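Local coordinates for kinetochore protein Mis16 (Schizosaccharomyces japonicus, PDB 4XYH) that binds histone H4 and, independently, the CENP-A chaperone Scm3, and so probably serves the deposition of CENP-A at centromeres as a WD-repeat histone chaperone, at residues A176-H181 with C208-K213; I340-S345 with S386-N391. All blocks are in the same frame, centred on the assembly; numbering follows the deposited sequence.

Interaction 1. Residues A176-H181 with C208-K213; sequences ACLRHH and CVWDIK
Leu-178 lies against the indole of Trp-210 where two neighbouring blades of the WD-repeat beta-propeller face each other. Strand 176-178 belongs to the sheet that also holds strand 156-160, and strand 207-211 to the next sheet. The touching parts of the segments run 175° apart in direction, yet no hydrogen bond joins them, so no strand pairing links them; Leu-178 and the backbone that follows it pack on side chains of 207-211.

The tight part is a CH-pi contact. Leu-178 CB sits 3.4 Å from the centroid of the six-membered ring of Trp-210, only 7° off its normal. The backbone of the other segment then turns round the ring, and His-180 N reaches the edge at Trp-210 CH2, 3.4 Å away. The indole is fixed by the hydrogen bond of Trp-210 NE1 to Thr-200 OG1, an atom that also bonds His-181 NE2; Asp-204 takes the other ring nitrogen of His-181. This is the Asp-His-Ser/Thr-Trp tetrad of a WD blade, with His-181 supplied by the loop that enters the blade from strand 176-178.

Toward Ile-212 the packing loosens, with Leu-178 CD2 4.4 Å from Ile-212 CG2. On the solvent side the exposed His-180 holds CG anti to its backbone N (chi1 -157°), and its ring meets Cys-208 SG obliquely. On the buried side the packing tightens again: the same sulfur lies over one face of the His-181 ring, offset toward the rim, with Cys-208 SG 3.6 Å from His-181 NE2.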
ATOM      1  N   ALA A 176      14.106 -17.507   0.721  1.00 24.42           N
ATOM      2  CA  ALA A 176      13.188 -18.387  -0.013  1.00 21.53           C
ATOM      3  C   ALA A 176      12.695 -17.677  -1.257  1.00 20.96           C
ATOM      4  O   ALA A 176      12.618 -16.455  -1.294  1.00 18.88           O
ATOM      5  CB  ALA A 176      12.007 -18.811   0.846  1.00 16.47           C
ATOM      6  N   CYS A 177      12.371 -18.454  -2.284  1.00 22.21           N
ATOM      7  CA  CYS A 177      11.781 -17.929  -3.501  1.00 20.34           C
ATOM      8  C   CYS A 177      10.442 -18.605  -3.751  1.00 21.91           C
ATOM      9  O   CYS A 177      10.379 -19.830  -3.811  1.00 20.03           O
ATOM     10  CB  CYS A 177      12.709 -18.143  -4.691  1.00 20.15           C
ATOM     11  SG  CYS A 177      11.990 -17.568  -6.234  1.00 23.68           S
ATOM     12  N   LEU A 178       9.378 -17.808  -3.871  1.00 20.58           N
ATOM     13  CA  LEU A 178       8.041 -18.334  -4.159  1.00 19.95           C
ATOM     14  C   LEU A 178       7.851 -18.436  -5.666  1.00 21.51           C
ATOM     15  O   LEU A 178       7.715 -17.413  -6.342  1.00 18.30           O
ATOM     16  CB  LEU A 178       6.968 -17.439  -3.561  1.00 18.51           C
ATOM     17  CG  LEU A 178       7.288 -16.969  -2.139  1.00 22.41           C
ATOM     18  CD1 LEU A 178       6.272 -15.939  -1.715  1.00 17.24           C
ATOM     19  CD2 LEU A 178       7.291 -18.135  -1.164  1.00 16.38           C
ATOM     20  N   ARG A 179       7.839 -19.660  -6.195  1.00 20.65           N
ATOM     21  CA  ARG A 179       7.951 -19.840  -7.648  1.00 25.36           C
ATOM     22  C   ARG A 179       6.730 -20.349  -8.372  1.00 30.09           C
ATOM     23  O   ARG A 179       6.728 -21.512  -8.777  1.00 51.79           O
ATOM     24  CB  ARG A 179       9.079 -20.818  -7.991  1.00 25.46           C
ATOM     25  CG  ARG A 179      10.285 -20.691  -7.155  1.00 31.70           C
ATOM     26  CD  ARG A 179      11.483 -21.256  -7.870  1.00 34.56           C
ATOM     27  NE  ARG A 179      11.979 -20.307  -8.853  1.00 42.58           N
ATOM     28  CZ  ARG A 179      13.178 -19.732  -8.843  1.00 34.06           C
ATOM     29  NH1 ARG A 179      14.079 -20.008  -7.907  1.00 32.21           N
ATOM     30  NH2 ARG A 179      13.470 -18.879  -9.805  1.00 35.82           N
ATOM     31  N   HIS A 180       5.737 -19.501  -8.597  1.00 26.22           N
ATOM     32  CA  HIS A 180       4.677 -19.871  -9.532  1.00 25.03           C
ATOM     33  C   HIS A 180       4.373 -18.851 -10.629  1.00 25.95           C
ATOM     34  O   HIS A 180       4.174 -19.196 -11.785  1.00 24.84           O
ATOM     35  CB  HIS A 180       3.373 -20.142  -8.791  1.00 24.63           C
ATOM     36  CG  HIS A 180       2.429 -21.015  -9.560  1.00 30.02           C
ATOM     37  ND1 HIS A 180       1.416 -20.508 -10.343  1.00 23.86           N
ATOM     38  CD2 HIS A 180       2.341 -22.368  -9.653  1.00 30.81           C
ATOM     39  CE1 HIS A 180       0.747 -21.507 -10.898  1.00 24.41           C
ATOM     40  NE2 HIS A 180       1.285 -22.644 -10.491  1.00 30.77           N
ATOM     41  N   HIS A 181       4.251 -17.596 -10.235  1.00 23.36           N
ATOM     42  CA  HIS A 181       3.849 -16.535 -11.144  1.00 21.05           C
ATOM     43  C   HIS A 181       4.757 -16.422 -12.362  1.00 23.67           C
ATOM     44  O   HIS A 181       5.962 -16.669 -12.257  1.00 21.57           O
ATOM     45  CB  HIS A 181       3.795 -15.196 -10.386  1.00 15.92           C
ATOM     46  CG  HIS A 181       2.646 -15.097  -9.433  1.00 20.16           C
ATOM     47  ND1 HIS A 181       1.329 -15.105  -9.852  1.00 21.63           N
ATOM     48  CD2 HIS A 181       2.614 -14.977  -8.083  1.00 16.50           C
ATOM     49  CE1 HIS A 181       0.538 -15.005  -8.796  1.00 23.76           C
ATOM     50  NE2 HIS A 181       1.292 -14.925  -7.710  1.00 17.48           N
ATOM     51  N   CYS A 208      -1.934 -16.682  -6.001  1.00 17.52           N
ATOM     52  CA  CYS A 208      -1.351 -17.823  -5.326  1.00 19.03           C
ATOM     53  C   CYS A 208      -1.458 -17.664  -3.828  1.00 19.21           C
ATOM     54  O   CYS A 208      -1.308 -16.568  -3.310  1.00 22.31           O
ATOM     55  CB  CYS A 208       0.106 -18.015  -5.729  1.00 19.41           C
ATOM     56  SG  CYS A 208       0.333 -18.412  -7.452  1.00 23.49           S
ATOM     57  N   VAL A 209      -1.726 -18.764  -3.133  1.00 21.50           N
ATOM     58  CA  VAL A 209      -1.688 -18.766  -1.678  1.00 18.52           C
ATOM     59  C   VAL A 209      -0.501 -19.628  -1.263  1.00 21.66           C
ATOM     60  O   VAL A 209      -0.306 -20.728  -1.783  1.00 21.44           O
ATOM     61  CB  VAL A 209      -2.995 -19.289  -1.053  1.00 19.11           C
ATOM     62  CG1 VAL A 209      -2.847 -19.421   0.474  1.00 18.58           C
ATOM     63  CG2 VAL A 209      -4.166 -18.360  -1.416  1.00 16.89           C
ATOM     64  N   TRP A 210       0.300 -19.096  -0.345  1.00 18.30           N
ATOM     65  CA  TRP A 210       1.563 -19.688   0.034  1.00 21.57           C
ATOM     66  C   TRP A 210       1.576 -19.991   1.529  1.00 20.98           C
ATOM     67  O   TRP A 210       0.870 -19.363   2.310  1.00 21.36           O
ATOM     68  CB  TRP A 210       2.729 -18.749  -0.310  1.00 18.84           C
ATOM     69  CG  TRP A 210       2.737 -18.180  -1.730  1.00 22.24           C
ATOM     70  CD1 TRP A 210       2.123 -17.037  -2.162  1.00 17.00           C
ATOM     71  CD2 TRP A 210       3.436 -18.714  -2.870  1.00 20.54           C
ATOM     72  NE1 TRP A 210       2.389 -16.829  -3.497  1.00 20.77           N
ATOM     73  CE2 TRP A 210       3.189 -17.845  -3.955  1.00 16.43           C
ATOM     74  CE3 TRP A 210       4.231 -19.852  -3.078  1.00 18.95           C
ATOM     75  CZ2 TRP A 210       3.700 -18.076  -5.226  1.00 19.21           C
ATOM     76  CZ3 TRP A 210       4.751 -20.079  -4.336  1.00 18.35           C
ATOM     77  CH2 TRP A 210       4.483 -19.191  -5.403  1.00 20.37           C
ATOM     78  N   ASP A 211       2.405 -20.936   1.934  1.00 25.99           N
ATOM     79  CA  ASP A 211       2.535 -21.238   3.356  1.00 30.38           C
ATOM     80  C   ASP A 211       4.002 -21.520   3.681  1.00 26.47           C
ATOM     81  O   ASP A 211       4.587 -22.453   3.149  1.00 29.63           O
ATOM     82  CB  ASP A 211       1.637 -22.416   3.725  1.00 23.54           C
ATOM     83  CG  ASP A 211       1.660 -22.738   5.209  1.00 32.84           C
ATOM     84  OD1 ASP A 211       2.162 -21.922   6.016  1.00 32.90           O
ATOM     85  OD2 ASP A 211       1.156 -23.824   5.571  1.00 36.28           O
ATOM     86  N   ILE A 212       4.600 -20.694   4.533  1.00 25.20           N
ATOM     87  CA  ILE A 212       6.022 -20.837   4.831  1.00 31.61           C
ATOM     88  C   ILE A 212       6.269 -21.208   6.287  1.00 27.13           C
ATOM     89  O   ILE A 212       7.422 -21.333   6.699  1.00 29.42           O
ATOM     90  CB  ILE A 212       6.819 -19.540   4.511  1.00 22.52           C
ATOM     91  CG1 ILE A 212       6.270 -18.379   5.343  1.00 20.65           C
ATOM     92  CG2 ILE A 212       6.780 -19.252   3.027  1.00 22.64           C
ATOM     93  CD1 ILE A 212       7.255 -17.272   5.562  1.00 22.30           C
ATOM     94  N   LYS A 213       5.190 -21.357   7.055  1.00 30.13           N
ATOM     95  CA  LYS A 213       5.264 -21.858   8.433  1.00 35.94           C
ATOM     96  C   LYS A 213       6.118 -23.125   8.539  1.00 37.35           C
ATOM     97  O   LYS A 213       5.865 -24.112   7.848  1.00 33.80           O
ATOM     98  CB  LYS A 213       3.859 -22.145   8.976  1.00 34.60           C
ATOM     99  CG  LYS A 213       3.836 -22.571  10.443  1.00 36.26           C
ATOM    100  CD  LYS A 213       2.446 -22.364  11.070  1.00 50.74           C
ATOM    101  CE  LYS A 213       2.497 -22.300  12.608  1.00 54.83           C
ATOM    102  NZ  LYS A 213       3.348 -21.180  13.138  1.00 48.52           N
TER

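Interaction 2. Residues I340-S345 with S386-N391; sequences ILVTSS and SDLSWN
Val-342 and Trp-390 make the closest approach between strands 340-345 and 386-390, whose axes come within 7.9 Å at 166°, nearly antiparallel. No hydrogen bond crosses this gap, which aliphatic and aromatic groups fill.

The aliphatic contacts centre on Leu-388. Val-342 and Leu-388 reach toward each other tip to tip, with Val-342 CG1 3.8 Å from Leu-388 CD1. The other leucine methyl, CD2, touches Val-342 CG2 and also lies 3.9 Å from Ser-344 CB.

The aromatic contacts belong to Trp-390, met obliquely by both of its partners. Val-342 CG1, set between its own backbone N and carbonyl carbon (chi1 70°), approaches Trp-390 NE1 to 3.3 Å as the two side chains slide past each other in opposite directions. The Ile-340 and Trp-390 side chains cross at about a right angle, with Ile-340 CG2 3.8 Å from Trp-390 CZ2.

Polar groups find partners beyond the two strands. Trp-390 NE1 donates to the carbonyl oxygen of Gln-332, so this buried N-H is satisfied despite its apolar neighbour, and Ser-344 OG is hydrogen-bonded to Asn-330. Both partners lie on strand 328-333, which pairs with 340-345 in the same sheet.

Strand 385-390 is an edge strand of its sheet, the inner strand of its blade, and the apolar seam it forms with the sheet of 340-345 is characteristic of adjacent blades in a WD-repeat beta-propeller.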
ATOM      1  N   ILE A 340     -11.715   7.043   9.230  1.00 22.03           N
ATOM      2  CA  ILE A 340     -10.686   7.761   8.498  1.00 22.42           C
ATOM      3  C   ILE A 340      -9.959   6.835   7.527  1.00 26.01           C
ATOM      4  O   ILE A 340      -9.483   5.765   7.920  1.00 26.30           O
ATOM      5  CB  ILE A 340      -9.658   8.384   9.464  1.00 24.33           C
ATOM      6  CG1 ILE A 340     -10.343   9.319  10.480  1.00 26.22           C
ATOM      7  CG2 ILE A 340      -8.543   9.080   8.698  1.00 21.74           C
ATOM      8  CD1 ILE A 340     -10.917  10.598   9.905  1.00 19.01           C
ATOM      9  N   LEU A 341      -9.888   7.238   6.262  1.00 24.36           N
ATOM     10  CA  LEU A 341      -9.056   6.538   5.283  1.00 24.83           C
ATOM     11  C   LEU A 341      -8.310   7.525   4.379  1.00 23.90           C
ATOM     12  O   LEU A 341      -8.656   8.702   4.290  1.00 20.98           O
ATOM     13  CB  LEU A 341      -9.883   5.569   4.430  1.00 27.01           C
ATOM     14  CG  LEU A 341     -10.704   6.116   3.266  1.00 28.08           C
ATOM     15  CD1 LEU A 341     -11.183   5.000   2.346  1.00 26.46           C
ATOM     16  CD2 LEU A 341     -11.890   6.857   3.824  1.00 30.99           C
ATOM     17  N   VAL A 342      -7.262   7.030   3.738  1.00 18.29           N
ATOM     18  CA  VAL A 342      -6.408   7.848   2.910  1.00 22.36           C
ATOM     19  C   VAL A 342      -6.325   7.210   1.515  1.00 23.29           C
ATOM     20  O   VAL A 342      -6.344   5.980   1.387  1.00 20.95           O
ATOM     21  CB  VAL A 342      -4.998   8.010   3.551  1.00 23.52           C
ATOM     22  CG1 VAL A 342      -4.200   6.698   3.522  1.00 16.19           C
ATOM     23  CG2 VAL A 342      -4.245   9.071   2.852  1.00 20.30           C
ATOM     24  N   THR A 343      -6.279   8.046   0.479  1.00 17.82           N
ATOM     25  CA  THR A 343      -6.172   7.576  -0.893  1.00 19.54           C
ATOM     26  C   THR A 343      -5.103   8.375  -1.640  1.00 23.95           C
ATOM     27  O   THR A 343      -4.721   9.467  -1.217  1.00 19.54           O
ATOM     28  CB  THR A 343      -7.517   7.695  -1.658  1.00 24.23           C
ATOM     29  OG1 THR A 343      -7.904   9.073  -1.757  1.00 22.96           O
ATOM     30  CG2 THR A 343      -8.615   6.923  -0.947  1.00 21.00           C
ATOM     31  N   SER A 344      -4.628   7.821  -2.752  1.00 21.46           N
ATOM     32  CA  SER A 344      -3.568   8.434  -3.540  1.00 23.65           C
ATOM     33  C   SER A 344      -3.920   8.276  -5.005  1.00 25.46           C
ATOM     34  O   SER A 344      -4.578   7.306  -5.395  1.00 22.31           O
ATOM     35  CB  SER A 344      -2.207   7.796  -3.257  1.00 22.25           C
ATOM     36  OG  SER A 344      -1.997   6.643  -4.073  1.00 24.00           O
ATOM     37  N   SER A 345      -3.452   9.208  -5.817  1.00 21.02           N
ATOM     38  CA  SER A 345      -3.892   9.258  -7.192  1.00 27.79           C
ATOM     39  C   SER A 345      -2.794   9.712  -8.149  1.00 27.80           C
ATOM     40  O   SER A 345      -1.782  10.290  -7.748  1.00 26.51           O
ATOM     41  CB  SER A 345      -5.110  10.182  -7.299  1.00 24.58           C
ATOM     42  OG  SER A 345      -5.475  10.411  -8.642  1.00 27.07           O
ATOM     43  N   SER A 386       3.043   6.530  -5.653  1.00 28.50           N
ATOM     44  CA  SER A 386       3.221   5.078  -5.831  1.00 29.04           C
ATOM     45  C   SER A 386       2.669   4.204  -4.704  1.00 30.61           C
ATOM     46  O   SER A 386       2.135   3.128  -4.963  1.00 32.55           O
ATOM     47  CB  SER A 386       4.707   4.762  -5.990  1.00 29.05           C
ATOM     48  OG  SER A 386       5.271   5.547  -7.027  1.00 41.36           O
ATOM     49  N   ASP A 387       2.847   4.643  -3.456  1.00 28.29           N
ATOM     50  CA  ASP A 387       2.448   3.867  -2.281  1.00 27.26           C
ATOM     51  C   ASP A 387       2.356   4.795  -1.077  1.00 24.66           C
ATOM     52  O   ASP A 387       2.872   5.920  -1.105  1.00 21.33           O
ATOM     53  CB  ASP A 387       3.440   2.722  -2.003  1.00 21.11           C
ATOM     54  CG  ASP A 387       2.818   1.589  -1.164  1.00 26.90           C
ATOM     55  OD1 ASP A 387       1.574   1.555  -1.026  1.00 27.53           O
ATOM     56  OD2 ASP A 387       3.572   0.718  -0.660  1.00 23.73           O
ATOM     57  N   LEU A 388       1.676   4.342  -0.033  1.00 18.39           N
ATOM     58  CA  LEU A 388       1.618   5.103   1.215  1.00 20.45           C
ATOM     59  C   LEU A 388       1.325   4.185   2.384  1.00 21.87           C
ATOM     60  O   LEU A 388       0.821   3.067   2.205  1.00 20.46           O
ATOM     61  CB  LEU A 388       0.580   6.230   1.151  1.00 21.76           C
ATOM     62  CG  LEU A 388      -0.810   6.004   0.560  1.00 25.26           C
ATOM     63  CD1 LEU A 388      -1.588   4.994   1.339  1.00 28.06           C
ATOM     64  CD2 LEU A 388      -1.592   7.311   0.514  1.00 27.34           C
ATOM     65  N   SER A 389       1.634   4.669   3.575  1.00 17.65           N
ATOM     66  CA  SER A 389       1.507   3.849   4.763  1.00 20.14           C
ATOM     67  C   SER A 389       1.172   4.703   5.980  1.00 14.64           C
ATOM     68  O   SER A 389       1.853   5.690   6.260  1.00 16.75           O
ATOM     69  CB  SER A 389       2.811   3.065   4.979  1.00 19.34           C
ATOM     70  OG  SER A 389       2.775   2.275   6.145  1.00 20.69           O
ATOM     71  N   TRP A 390       0.118   4.330   6.700  1.00 19.79           N
ATOM     72  CA  TRP A 390      -0.137   4.910   8.020  1.00 20.83           C
ATOM     73  C   TRP A 390       0.896   4.437   9.028  1.00 17.49           C
ATOM     74  O   TRP A 390       1.161   3.253   9.121  1.00 20.54           O
ATOM     75  CB  TRP A 390      -1.501   4.520   8.541  1.00 19.45           C
ATOM     76  CG  TRP A 390      -2.632   5.239   7.949  1.00 21.76           C
ATOM     77  CD1 TRP A 390      -3.423   4.818   6.911  1.00 24.74           C
ATOM     78  CD2 TRP A 390      -3.160   6.491   8.377  1.00 20.57           C
ATOM     79  NE1 TRP A 390      -4.403   5.745   6.660  1.00 25.39           N
ATOM     80  CE2 TRP A 390      -4.260   6.789   7.539  1.00 20.29           C
ATOM     81  CE3 TRP A 390      -2.811   7.397   9.386  1.00 24.89           C
ATOM     82  CZ2 TRP A 390      -5.013   7.950   7.674  1.00 21.40           C
ATOM     83  CZ3 TRP A 390      -3.558   8.558   9.517  1.00 27.13           C
ATOM     84  CH2 TRP A 390      -4.650   8.823   8.665  1.00 21.51           C
ATOM     85  N   ASN A 391       1.466   5.362   9.786  1.00 18.00           N
ATOM     86  CA  ASN A 391       2.320   5.028  10.924  1.00 20.24           C
ATOM     87  C   ASN A 391       1.445   4.487  12.066  1.00 22.90           C
ATOM     88  O   ASN A 391       0.547   5.179  12.524  1.00 25.28           O
ATOM     89  CB  ASN A 391       3.108   6.278  11.342  1.00 22.37           C
ATOM     90  CG  ASN A 391       4.079   6.031  12.476  1.00 24.61           C
ATOM     91  OD1 ASN A 391       3.811   5.251  13.377  1.00 27.56           O
ATOM     92  ND2 ASN A 391       5.220   6.718  12.437  1.00 25.18           N
TER

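How the interactions relate
Both contacts join consecutive four- or five-stranded sheets of one beta-propeller, but at different distances from the centre of the chain. Interaction 1 is centred 20 Å from it and includes exposed residues, whereas interaction 2 is centred only 7 Å from it and is wholly buried, consistent with a peripheral and an inner position. Their centres are 27 Å apart and their nearest atoms about 17 Å, so they do not touch; along the chain interaction 1 closes before interaction 2 opens. Interaction 1 includes two members of a WD tetrad, His-181 and Trp-210, while Thr-343 of 340-345 is bonded to His-324 and Trp-353, equivalent positions in another blade. Neither contact includes a ligand.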